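Local coordinates for protein KLLA0E02245p (Kluyveromyces lactis, PDB 4GPS) that removes NAD and N7-methylguanosine caps from the 5' end of RNA and degrades RNA in the 5'-3' direction, using a divalent metal cation, at residues A[58-63]-A[408-413]; A[175-180]-A[207-212]; A[201-206]-A[397-402]; A[268-273]-A[380-385]. All coordinates share one frame; numbering follows the deposited sequence.

Interaction 1: A[58-63]-A[408-413]; sequences GSLVLS and LTLSIS
The peptide groups of Leu60 and Ile412 face each other across the strands, each donor N lying in the plane of the carbonyl it meets. Leu60 N gives a rather bent bond to Ile412 O (2.8 Å, 130° at the hydrogen), while Ile412 N returns a nearly straight one to Leu60 O at 2.9 Å. Two residues along, Leu62 and Leu410 form the second hydrogen-bonded pair, with Leu62 N to Leu410 O at 2.9 Å and Leu410 N to Leu62 O at 2.7 Å. The strands run antiparallel, at 167°, and their two faces differ in character. Leu60, Leu62, Leu410 and Ile412 form the apolar one: Leu60 and Ile412 lie side by side and point the same way, CD2 of Leu60 being 4.1 Å from CD1 of Ile412. On the other face are Val61, Ser63, Thr409 and Ser411. There CG1 of Val61 meets CG2 of Thr409 at 3.8 Å, CG2 of Val61 packs against OG of Ser411, and a water joins Thr409 OG1 (2.6 Å) to Ser63 OG. The leucine-isoleucine face lies on helix 370-393, where Leu60 and Leu62 touch Asn387, Leu410 meets Val383 and Ile412 meets Leu391. Strand 409-414 thus lies between strand 399-404 and strand 60-63, from the start of the modelled chain, and is antiparallel to both.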
# COMPACT_ATOMS: atom_id res chain seq x y z
N GLY A 58 15.20 3.45 28.21
CA GLY A 58 15.61 3.26 26.77
C GLY A 58 14.59 2.49 25.93
O GLY A 58 14.37 2.82 24.76
N SER A 59 13.98 1.47 26.54
CA SER A 59 12.98 0.63 25.89
C SER A 59 11.54 0.92 26.32
O SER A 59 11.29 1.76 27.19
CB SER A 59 13.26 -0.85 26.15
OG SER A 59 14.42 -1.25 25.45
N LEU A 60 10.60 0.22 25.71
CA LEU A 60 9.19 0.39 26.01
C LEU A 60 8.34 -0.78 25.56
O LEU A 60 8.45 -1.23 24.42
CB LEU A 60 8.65 1.64 25.33
CG LEU A 60 7.13 1.53 25.22
CD1 LEU A 60 6.51 1.93 26.55
CD2 LEU A 60 6.60 2.40 24.09
N VAL A 61 7.51 -1.30 26.47
CA VAL A 61 6.58 -2.36 26.09
C VAL A 61 5.22 -1.74 26.41
O VAL A 61 5.01 -1.21 27.49
CB VAL A 61 6.83 -3.68 26.82
CG1 VAL A 61 5.76 -4.69 26.42
CG2 VAL A 61 8.17 -4.26 26.39
N LEU A 62 4.31 -1.78 25.43
CA LEU A 62 3.01 -1.16 25.56
C LEU A 62 1.94 -1.93 24.82
O LEU A 62 2.06 -2.18 23.62
CB LEU A 62 3.09 0.25 24.99
CG LEU A 62 2.35 1.39 25.67
CD1 LEU A 62 2.59 2.65 24.86
CD2 LEU A 62 0.88 1.11 25.77
N SER A 63 0.90 -2.33 25.54
CA SER A 63 -0.19 -3.04 24.91
C SER A 63 -1.03 -2.00 24.15
O SER A 63 -1.27 -0.89 24.65
CB SER A 63 -1.05 -3.72 25.97
OG SER A 63 -2.35 -3.95 25.47
N LEU A 408 -1.13 -7.34 19.41
CA LEU A 408 -1.06 -5.90 19.32
C LEU A 408 -0.24 -5.28 20.45
O LEU A 408 -0.47 -4.14 20.84
CB LEU A 408 -2.45 -5.28 19.27
CG LEU A 408 -3.31 -5.93 18.19
CD1 LEU A 408 -4.61 -5.14 18.03
CD2 LEU A 408 -2.55 -5.97 16.87
N THR A 409 0.72 -6.03 20.99
CA THR A 409 1.58 -5.44 22.00
C THR A 409 2.77 -4.79 21.27
O THR A 409 3.51 -5.46 20.53
CB THR A 409 2.11 -6.47 23.00
OG1 THR A 409 1.06 -6.84 23.89
CG2 THR A 409 3.28 -5.89 23.80
N LEU A 410 2.94 -3.49 21.48
CA LEU A 410 4.01 -2.73 20.85
C LEU A 410 5.31 -2.78 21.65
O LEU A 410 5.29 -2.54 22.84
CB LEU A 410 3.55 -1.25 20.70
CG LEU A 410 4.65 -0.21 20.41
CD1 LEU A 410 5.20 -0.48 19.02
CD2 LEU A 410 4.11 1.21 20.54
N SER A 411 6.42 -3.07 20.98
CA SER A 411 7.76 -3.12 21.61
C SER A 411 8.77 -2.20 20.91
O SER A 411 8.98 -2.33 19.71
CB SER A 411 8.32 -4.53 21.60
OG SER A 411 7.88 -5.23 22.73
N ILE A 412 9.39 -1.30 21.67
CA ILE A 412 10.38 -0.38 21.12
C ILE A 412 11.69 -0.44 21.94
O ILE A 412 11.70 -0.20 23.15
CB ILE A 412 9.89 1.09 21.12
CG1 ILE A 412 8.56 1.20 20.39
CG2 ILE A 412 10.90 1.97 20.40
CD1 ILE A 412 8.02 2.63 20.28
N SER A 413 12.79 -0.76 21.29
CA SER A 413 14.07 -0.83 21.96
C SER A 413 15.09 -0.21 21.01
O SER A 413 14.96 -0.33 19.79
CB SER A 413 14.44 -2.27 22.28
OG SER A 413 14.19 -3.06 21.15
O HOH W 1 -1.48 -6.25 23.50

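Interaction 2: A[175-180]-A[207-212]; sequences KTTFVS and DKNILI
Phe178 and Ile210 share one first-torsion choice: CG of Phe178 (chi1 -73°) and CG1 of Ile210 (chi1 -59°) each stand beside their own backbone N and opposite the carbonyl carbon. The parallel register puts both residues on one face, and the matching torsions point ring and branched chain the same way, side by side. They are partners in a parallel beta pair, strands 176-181 and 210-213, within the RAI1-like PD-(D/E)XK nuclease fold. CD1 of Ile210 comes obliquely to the ring, 3.7 Å from CE2 of Phe178, and Ile212 CD1 approaches CD2 of the same ring. Phe381 of helix 370-393 also meets this ring edge-to-face, so the phenyl group is buried between sheet and helix. The backbone ladder is that of parallel strands: Ile210 N binds Thr177 O, Val179 N binds Ile210 O at 2.6 Å, and Ile212 N binds Val179 O in an almost straight bond (2.9 Å, 176° at the hydrogen). On the reverse face Val179 and Leu211 cross at a slant, CG1 of Val179 3.9 Å from CD1 of Leu211, both touching Leu160 of helix 156-167. Further on, CB of Ser180 rests 3.6 Å from CB of Ile212. Ahead of the second strand, Asp207 makes an Asx turn: its OD1 takes the N-H of Asn209 at 3.1 Å, from above the carboxylate plane. At the same end of the pair a water donates to Lys208 O at 2.8 Å and is hydrogen-bonded to Thr176 OG1 at 2.7 Å.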
# COMPACT_ATOMS: atom_id res chain seq x y z
N LYS A 175 4.34 19.71 12.57
CA LYS A 175 3.91 18.33 12.75
C LYS A 175 5.06 17.35 12.62
O LYS A 175 6.14 17.71 12.17
CB LYS A 175 2.84 17.99 11.70
CG LYS A 175 1.61 18.88 11.81
CD LYS A 175 0.67 18.74 10.64
CE LYS A 175 -0.20 17.52 10.80
NZ LYS A 175 -1.18 17.47 9.68
N THR A 176 4.86 16.12 13.07
CA THR A 176 5.89 15.09 12.91
C THR A 176 5.49 14.38 11.59
O THR A 176 4.32 14.04 11.39
CB THR A 176 5.84 14.04 14.05
OG1 THR A 176 6.19 14.66 15.29
CG2 THR A 176 6.82 12.90 13.77
N THR A 177 6.43 14.21 10.67
CA THR A 177 6.10 13.53 9.42
C THR A 177 6.76 12.15 9.43
O THR A 177 7.93 12.06 9.76
CB THR A 177 6.66 14.30 8.19
OG1 THR A 177 6.11 15.62 8.15
CG2 THR A 177 6.26 13.58 6.90
N PHE A 178 6.01 11.08 9.15
CA PHE A 178 6.65 9.75 9.04
C PHE A 178 6.93 9.64 7.55
O PHE A 178 6.05 9.94 6.72
CB PHE A 178 5.74 8.59 9.45
CG PHE A 178 5.51 8.48 10.93
CD1 PHE A 178 4.61 9.34 11.57
CD2 PHE A 178 6.17 7.51 11.67
CE1 PHE A 178 4.36 9.22 12.93
CE2 PHE A 178 5.92 7.38 13.02
CZ PHE A 178 5.01 8.24 13.66
N VAL A 179 8.16 9.23 7.22
CA VAL A 179 8.64 9.07 5.83
C VAL A 179 8.79 7.58 5.55
O VAL A 179 9.53 6.89 6.23
CB VAL A 179 10.00 9.78 5.70
CG1 VAL A 179 10.51 9.74 4.25
CG2 VAL A 179 9.86 11.22 6.20
N SER A 180 8.13 7.06 4.52
CA SER A 180 8.21 5.62 4.33
C SER A 180 7.75 5.08 2.97
O SER A 180 7.04 5.77 2.25
CB SER A 180 7.36 4.99 5.45
OG SER A 180 7.19 3.60 5.30
N ASP A 207 15.93 16.23 12.48
CA ASP A 207 14.90 17.24 12.27
C ASP A 207 13.56 16.83 12.94
O ASP A 207 12.54 17.51 12.86
CB ASP A 207 14.71 17.55 10.78
CG ASP A 207 14.19 16.37 9.95
OD1 ASP A 207 13.95 15.23 10.45
OD2 ASP A 207 14.02 16.61 8.74
N LYS A 208 13.60 15.68 13.61
CA LYS A 208 12.46 15.16 14.35
C LYS A 208 11.38 14.45 13.54
O LYS A 208 10.37 14.00 14.09
CB LYS A 208 11.87 16.27 15.23
CG LYS A 208 12.86 16.73 16.31
CD LYS A 208 13.22 15.56 17.24
CE LYS A 208 14.45 15.84 18.10
NZ LYS A 208 15.71 15.83 17.27
N ASN A 209 11.59 14.35 12.23
CA ASN A 209 10.65 13.61 11.41
C ASN A 209 11.14 12.15 11.54
O ASN A 209 12.28 11.92 11.94
CB ASN A 209 10.69 14.13 9.97
CG ASN A 209 9.93 15.42 9.83
OD1 ASN A 209 10.32 16.33 9.08
ND2 ASN A 209 8.84 15.52 10.59
N ILE A 210 10.29 11.18 11.25
CA ILE A 210 10.64 9.78 11.40
C ILE A 210 10.70 8.97 10.10
O ILE A 210 9.75 8.95 9.31
CB ILE A 210 9.64 9.10 12.37
CG1 ILE A 210 9.68 9.80 13.73
CG2 ILE A 210 9.97 7.63 12.53
CD1 ILE A 210 8.53 9.50 14.65
N LEU A 211 11.81 8.28 9.91
CA LEU A 211 12.00 7.46 8.72
C LEU A 211 11.73 6.01 9.07
O LEU A 211 12.34 5.48 9.98
CB LEU A 211 13.43 7.59 8.22
CG LEU A 211 13.80 6.72 7.02
CD1 LEU A 211 12.92 7.06 5.84
CD2 LEU A 211 15.27 6.94 6.66
N ILE A 212 10.83 5.37 8.34
CA ILE A 212 10.52 3.96 8.56
C ILE A 212 11.29 3.13 7.53
O ILE A 212 11.41 3.53 6.37
CB ILE A 212 9.02 3.67 8.35
CG1 ILE A 212 8.18 4.52 9.30
CG2 ILE A 212 8.73 2.18 8.57
CD1 ILE A 212 6.71 4.23 9.27
O HOH W 2 8.60 15.79 15.31

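Interaction 3: A[201-206]-A[397-402]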
# COMPACT_ATOMS: atom_id res chain seq x y z
N LEU A 201 12.08 -0.90 11.50
CA LEU A 201 13.04 0.05 12.05
C LEU A 201 12.48 1.43 11.83
O LEU A 201 11.94 1.73 10.76
CB LEU A 201 14.39 -0.04 11.33
CG LEU A 201 15.17 -1.34 11.52
CD1 LEU A 201 16.59 -1.09 11.01
CD2 LEU A 201 15.21 -1.75 13.00
N MET A 202 12.58 2.27 12.84
CA MET A 202 12.06 3.62 12.74
C MET A 202 13.10 4.51 13.32
O MET A 202 13.48 4.36 14.49
CB MET A 202 10.72 3.72 13.47
CG MET A 202 9.66 2.89 12.77
SD MET A 202 7.94 3.05 13.31
CE MET A 202 7.83 4.70 13.44
N THR A 203 13.59 5.42 12.48
CA THR A 203 14.63 6.34 12.85
C THR A 203 14.14 7.76 13.10
O THR A 203 13.54 8.37 12.22
CB THR A 203 15.75 6.40 11.75
OG1 THR A 203 16.35 5.11 11.59
CG2 THR A 203 16.83 7.42 12.15
N VAL A 204 14.39 8.29 14.30
CA VAL A 204 14.01 9.66 14.60
C VAL A 204 15.17 10.50 14.10
O VAL A 204 16.25 10.52 14.72
CB VAL A 204 13.85 9.92 16.11
CG1 VAL A 204 13.65 11.41 16.37
CG2 VAL A 204 12.68 9.12 16.66
N GLN A 205 14.96 11.19 12.98
CA GLN A 205 16.03 12.01 12.41
C GLN A 205 16.27 13.27 13.25
O GLN A 205 15.46 13.65 14.08
CB GLN A 205 15.68 12.40 10.96
CG GLN A 205 15.14 11.25 10.13
CD GLN A 205 14.76 11.65 8.72
OE1 GLN A 205 14.23 12.76 8.49
NE2 GLN A 205 15.00 10.75 7.75
N PRO A 206 17.41 13.94 13.03
CA PRO A 206 17.68 15.15 13.81
C PRO A 206 16.64 16.25 13.61
O PRO A 206 16.48 17.11 14.48
CB PRO A 206 19.09 15.56 13.38
CG PRO A 206 19.34 14.79 12.11
CD PRO A 206 18.61 13.48 12.31
N SER A 397 20.49 6.90 20.81
CA SER A 397 20.07 6.17 19.64
C SER A 397 18.97 6.90 18.88
O SER A 397 17.98 7.34 19.47
CB SER A 397 19.60 4.75 20.02
OG SER A 397 20.69 3.85 20.23
N THR A 398 19.18 7.05 17.58
CA THR A 398 18.20 7.69 16.73
C THR A 398 17.40 6.57 16.05
O THR A 398 16.32 6.81 15.50
CB THR A 398 18.90 8.60 15.67
OG1 THR A 398 19.84 7.85 14.88
CG2 THR A 398 19.61 9.74 16.35
N THR A 399 17.92 5.34 16.07
CA THR A 399 17.21 4.24 15.43
C THR A 399 16.67 3.21 16.44
O THR A 399 17.36 2.80 17.37
CB THR A 399 18.13 3.55 14.36
OG1 THR A 399 18.66 4.55 13.47
CG2 THR A 399 17.33 2.56 13.55
N PHE A 400 15.41 2.80 16.23
CA PHE A 400 14.69 1.88 17.10
C PHE A 400 14.07 0.67 16.40
O PHE A 400 13.57 0.79 15.28
CB PHE A 400 13.56 2.64 17.83
CG PHE A 400 14.04 3.78 18.69
CD1 PHE A 400 14.37 5.01 18.13
CD2 PHE A 400 14.22 3.60 20.05
CE1 PHE A 400 14.88 6.05 18.91
CE2 PHE A 400 14.74 4.64 20.84
CZ PHE A 400 15.06 5.86 20.27
N LYS A 401 14.08 -0.48 17.06
CA LYS A 401 13.44 -1.66 16.49
C LYS A 401 11.99 -1.56 16.96
O LYS A 401 11.73 -1.47 18.16
CB LYS A 401 14.04 -2.96 17.03
CG LYS A 401 15.45 -3.27 16.55
CD LYS A 401 15.77 -4.74 16.78
CE LYS A 401 17.14 -5.12 16.23
NZ LYS A 401 17.31 -6.61 16.23
N VAL A 402 11.05 -1.58 16.02
CA VAL A 402 9.66 -1.47 16.38
C VAL A 402 8.97 -2.78 16.11
O VAL A 402 9.05 -3.32 14.98
CB VAL A 402 8.96 -0.33 15.61
CG1 VAL A 402 7.49 -0.35 15.90
CG2 VAL A 402 9.54 1.02 16.01
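Met202 crosses Val402 at an angle and keeps meeting the same methyl from CB to SD. Its CB lies 3.9 Å from CG2 of Val402, and CG and then SD of Met202 each come within 3.7 Å of that carbon. At chi3 (44°) the chain bends, and the terminal CE turns to the ring of Phe178. The backbone of Met202 is bound as well: its N donates to Phe400 O, and its O accepts from Phe400 N, each at 3.0 Å, the second donor standing above the carbonyl plane. That same carbonyl oxygen lies at the edge of the Phe400 ring, in its plane, near CD1. On the opposite face the hydroxyls of Thr203 and Thr399 are hydrogen-bonded, OG1 to OG1 at 3.0 Å, and CD2 of Leu201 rests 3.9 Å from CG of Lys401. Val204 N extends the ladder to Thr398 O at 2.7 Å. Leu388 of helix 370-393 packs on both Met202 and Phe400. The whole is an antiparallel strand pair, 198-204 with 399-404, with one face packed on a helix and the other largely polar, a layered alpha/beta arrangement as in PD-(D/E)XK nucleases.

Interaction 4: A[268-273]-A[380-385]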
# COMPACT_ATOMS: atom_id res chain seq x y z
N SER A 268 -2.17 14.15 5.43
CA SER A 268 -2.30 14.43 6.84
C SER A 268 -3.06 13.29 7.50
O SER A 268 -4.07 12.81 6.97
CB SER A 268 -3.04 15.76 7.03
OG SER A 268 -3.03 16.13 8.38
N LEU A 269 -2.56 12.86 8.64
CA LEU A 269 -3.18 11.79 9.37
C LEU A 269 -3.80 12.35 10.65
O LEU A 269 -4.89 11.93 11.08
CB LEU A 269 -2.11 10.72 9.65
CG LEU A 269 -1.89 9.76 10.83
CD1 LEU A 269 -3.03 9.66 11.79
CD2 LEU A 269 -1.59 8.42 10.24
N ASN A 270 -3.10 13.35 11.20
CA ASN A 270 -3.44 14.02 12.46
C ASN A 270 -3.20 15.49 12.46
O ASN A 270 -2.62 16.04 11.54
CB ASN A 270 -2.52 13.54 13.59
CG ASN A 270 -3.15 12.55 14.41
OD1 ASN A 270 -4.27 12.15 14.12
ND2 ASN A 270 -2.47 12.13 15.46
N ASP A 271 -3.56 16.09 13.57
CA ASP A 271 -3.28 17.48 13.77
C ASP A 271 -1.81 17.54 14.18
O ASP A 271 -1.23 18.61 14.25
CB ASP A 271 -4.18 18.03 14.87
CG ASP A 271 -5.48 18.60 14.33
OD1 ASP A 271 -6.40 18.83 15.13
OD2 ASP A 271 -5.57 18.82 13.09
N GLU A 272 -1.21 16.37 14.43
CA GLU A 272 0.19 16.34 14.84
C GLU A 272 1.07 15.51 13.89
O GLU A 272 2.31 15.59 13.93
CB GLU A 272 0.31 15.74 16.24
CG GLU A 272 -0.35 16.54 17.36
CD GLU A 272 -0.44 15.74 18.65
OE1 GLU A 272 0.49 14.97 18.97
OE2 GLU A 272 -1.46 15.89 19.37
N ILE A 273 0.43 14.75 13.01
CA ILE A 273 1.13 13.82 12.13
C ILE A 273 0.83 13.88 10.62
O ILE A 273 -0.32 13.88 10.24
CB ILE A 273 0.81 12.37 12.63
CG1 ILE A 273 1.33 12.18 14.05
CG2 ILE A 273 1.35 11.32 11.65
CD1 ILE A 273 0.76 10.90 14.71
N ILE A 380 -2.15 3.61 16.55
CA ILE A 380 -0.70 3.33 16.67
C ILE A 380 0.15 4.40 16.13
O ILE A 380 1.27 4.56 16.60
CB ILE A 380 -0.15 2.03 15.96
CG1 ILE A 380 -1.16 1.53 14.97
CG2 ILE A 380 0.40 1.02 16.98
CD1 ILE A 380 -0.99 2.22 13.69
N PHE A 381 -0.30 5.14 15.12
CA PHE A 381 0.60 6.18 14.67
C PHE A 381 0.80 7.26 15.73
O PHE A 381 1.90 7.76 15.88
CB PHE A 381 0.19 6.74 13.31
CG PHE A 381 0.79 5.98 12.18
CD1 PHE A 381 2.09 6.23 11.77
CD2 PHE A 381 0.08 4.96 11.54
CE1 PHE A 381 2.67 5.49 10.73
CE2 PHE A 381 0.64 4.22 10.53
CZ PHE A 381 1.94 4.48 10.12
N GLN A 382 -0.23 7.56 16.51
CA GLN A 382 -0.12 8.55 17.56
C GLN A 382 0.73 7.93 18.67
O GLN A 382 1.62 8.56 19.23
CB GLN A 382 -1.51 8.93 18.09
CG GLN A 382 -1.52 10.06 19.13
CD GLN A 382 -0.92 11.36 18.59
OE1 GLN A 382 -0.98 11.61 17.39
NE2 GLN A 382 -0.36 12.18 19.48
N VAL A 383 0.48 6.66 18.97
CA VAL A 383 1.26 5.99 19.99
C VAL A 383 2.75 5.96 19.56
O VAL A 383 3.64 6.33 20.34
CB VAL A 383 0.68 4.57 20.25
CG1 VAL A 383 1.62 3.76 21.11
CG2 VAL A 383 -0.70 4.70 20.91
N LEU A 384 3.02 5.54 18.32
CA LEU A 384 4.39 5.49 17.80
C LEU A 384 5.11 6.85 17.80
O LEU A 384 6.29 6.94 18.15
CB LEU A 384 4.42 4.93 16.37
CG LEU A 384 4.13 3.44 16.22
CD1 LEU A 384 3.83 3.11 14.78
CD2 LEU A 384 5.32 2.64 16.73
N LYS A 385 4.39 7.90 17.42
CA LYS A 385 5.00 9.23 17.38
C LYS A 385 5.40 9.73 18.76
O LYS A 385 6.54 10.12 18.97
CB LYS A 385 4.05 10.22 16.73
CG LYS A 385 4.72 11.53 16.43
CD LYS A 385 4.48 12.55 17.50
CE LYS A 385 3.09 13.13 17.37
NZ LYS A 385 2.97 14.32 18.25
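Glu272 OE1 is gripped by two donors from helix 370-393. Lys385 NZ comes in at 2.7 Å on the anti lone pair, away from the other carboxylate oxygen, and makes a salt bridge; Gln382 NE2 donates at 3.0 Å from above the carboxylate plane. The carboxylate and the Gln382 amide are nearly perpendicular (89°), yet OE1 lies close to the plane of the Gln382 amide, and the bond itself is fairly straight (163° at the hydrogen). Lys385 gets there by leaving the helix with CG opposite its backbone N (chi1 -169°) and then bending at chi2 and chi3, which swings NZ to the carboxylate. Its aliphatic part slides past Ile273 in the opposite direction, CE being 3.9 Å from CG1 of Ile273. Ile273 itself pushes CD1 toward the helix, 3.5 Å from Phe381 O. Leu269 crosses Phe381 at about a right angle, CD2 of Leu269 lying 3.9 Å from CG of Phe381 and obliquely to the ring. The segment 268-273 is the turn joining the antiparallel strands 259-268 and 273-285, closed by Ile273 O, which accepts from Leu269 N at 2.9 Å and from Asn270 N at 3.0 Å. Gln378, a turn earlier in the helix, donates its NE2 to Leu269 O, and Phe381 also packs on Ile185 and Ile188 of helix 182-190. The contact thus combines apolar packing of Leu269 and Ile273 with the Gln378 bond and a polar grip on the exposed Glu272, where the lysine charge would be expected to favour an ionised carboxylate and the glutamine to steady it.

How the interactions relate
Helix 370-393 and the strands beside it tie these contacts together. The strand pairs follow one another: interaction 1 joins 60-63 to 409-414, which neighbours 399-404; interaction 3 carries on to 198-204, which pairs with 210-213; and interaction 2 continues from there to 176-181, next to strand 273-285. The centres of interactions 2 and 3 are about 10 Å apart, those of 1 and 2 about 19 Å. Interaction 4 sets the helix against the loop between strands 259-268 and 273-285 and touches the other three. Along the chain, interaction 1 spans everything, 2 and 3 alternate, and 2 closes before 4 opens. Chain start, middle and end therefore meet in one region of the nuclease, away from its annotated metal and substrate sites.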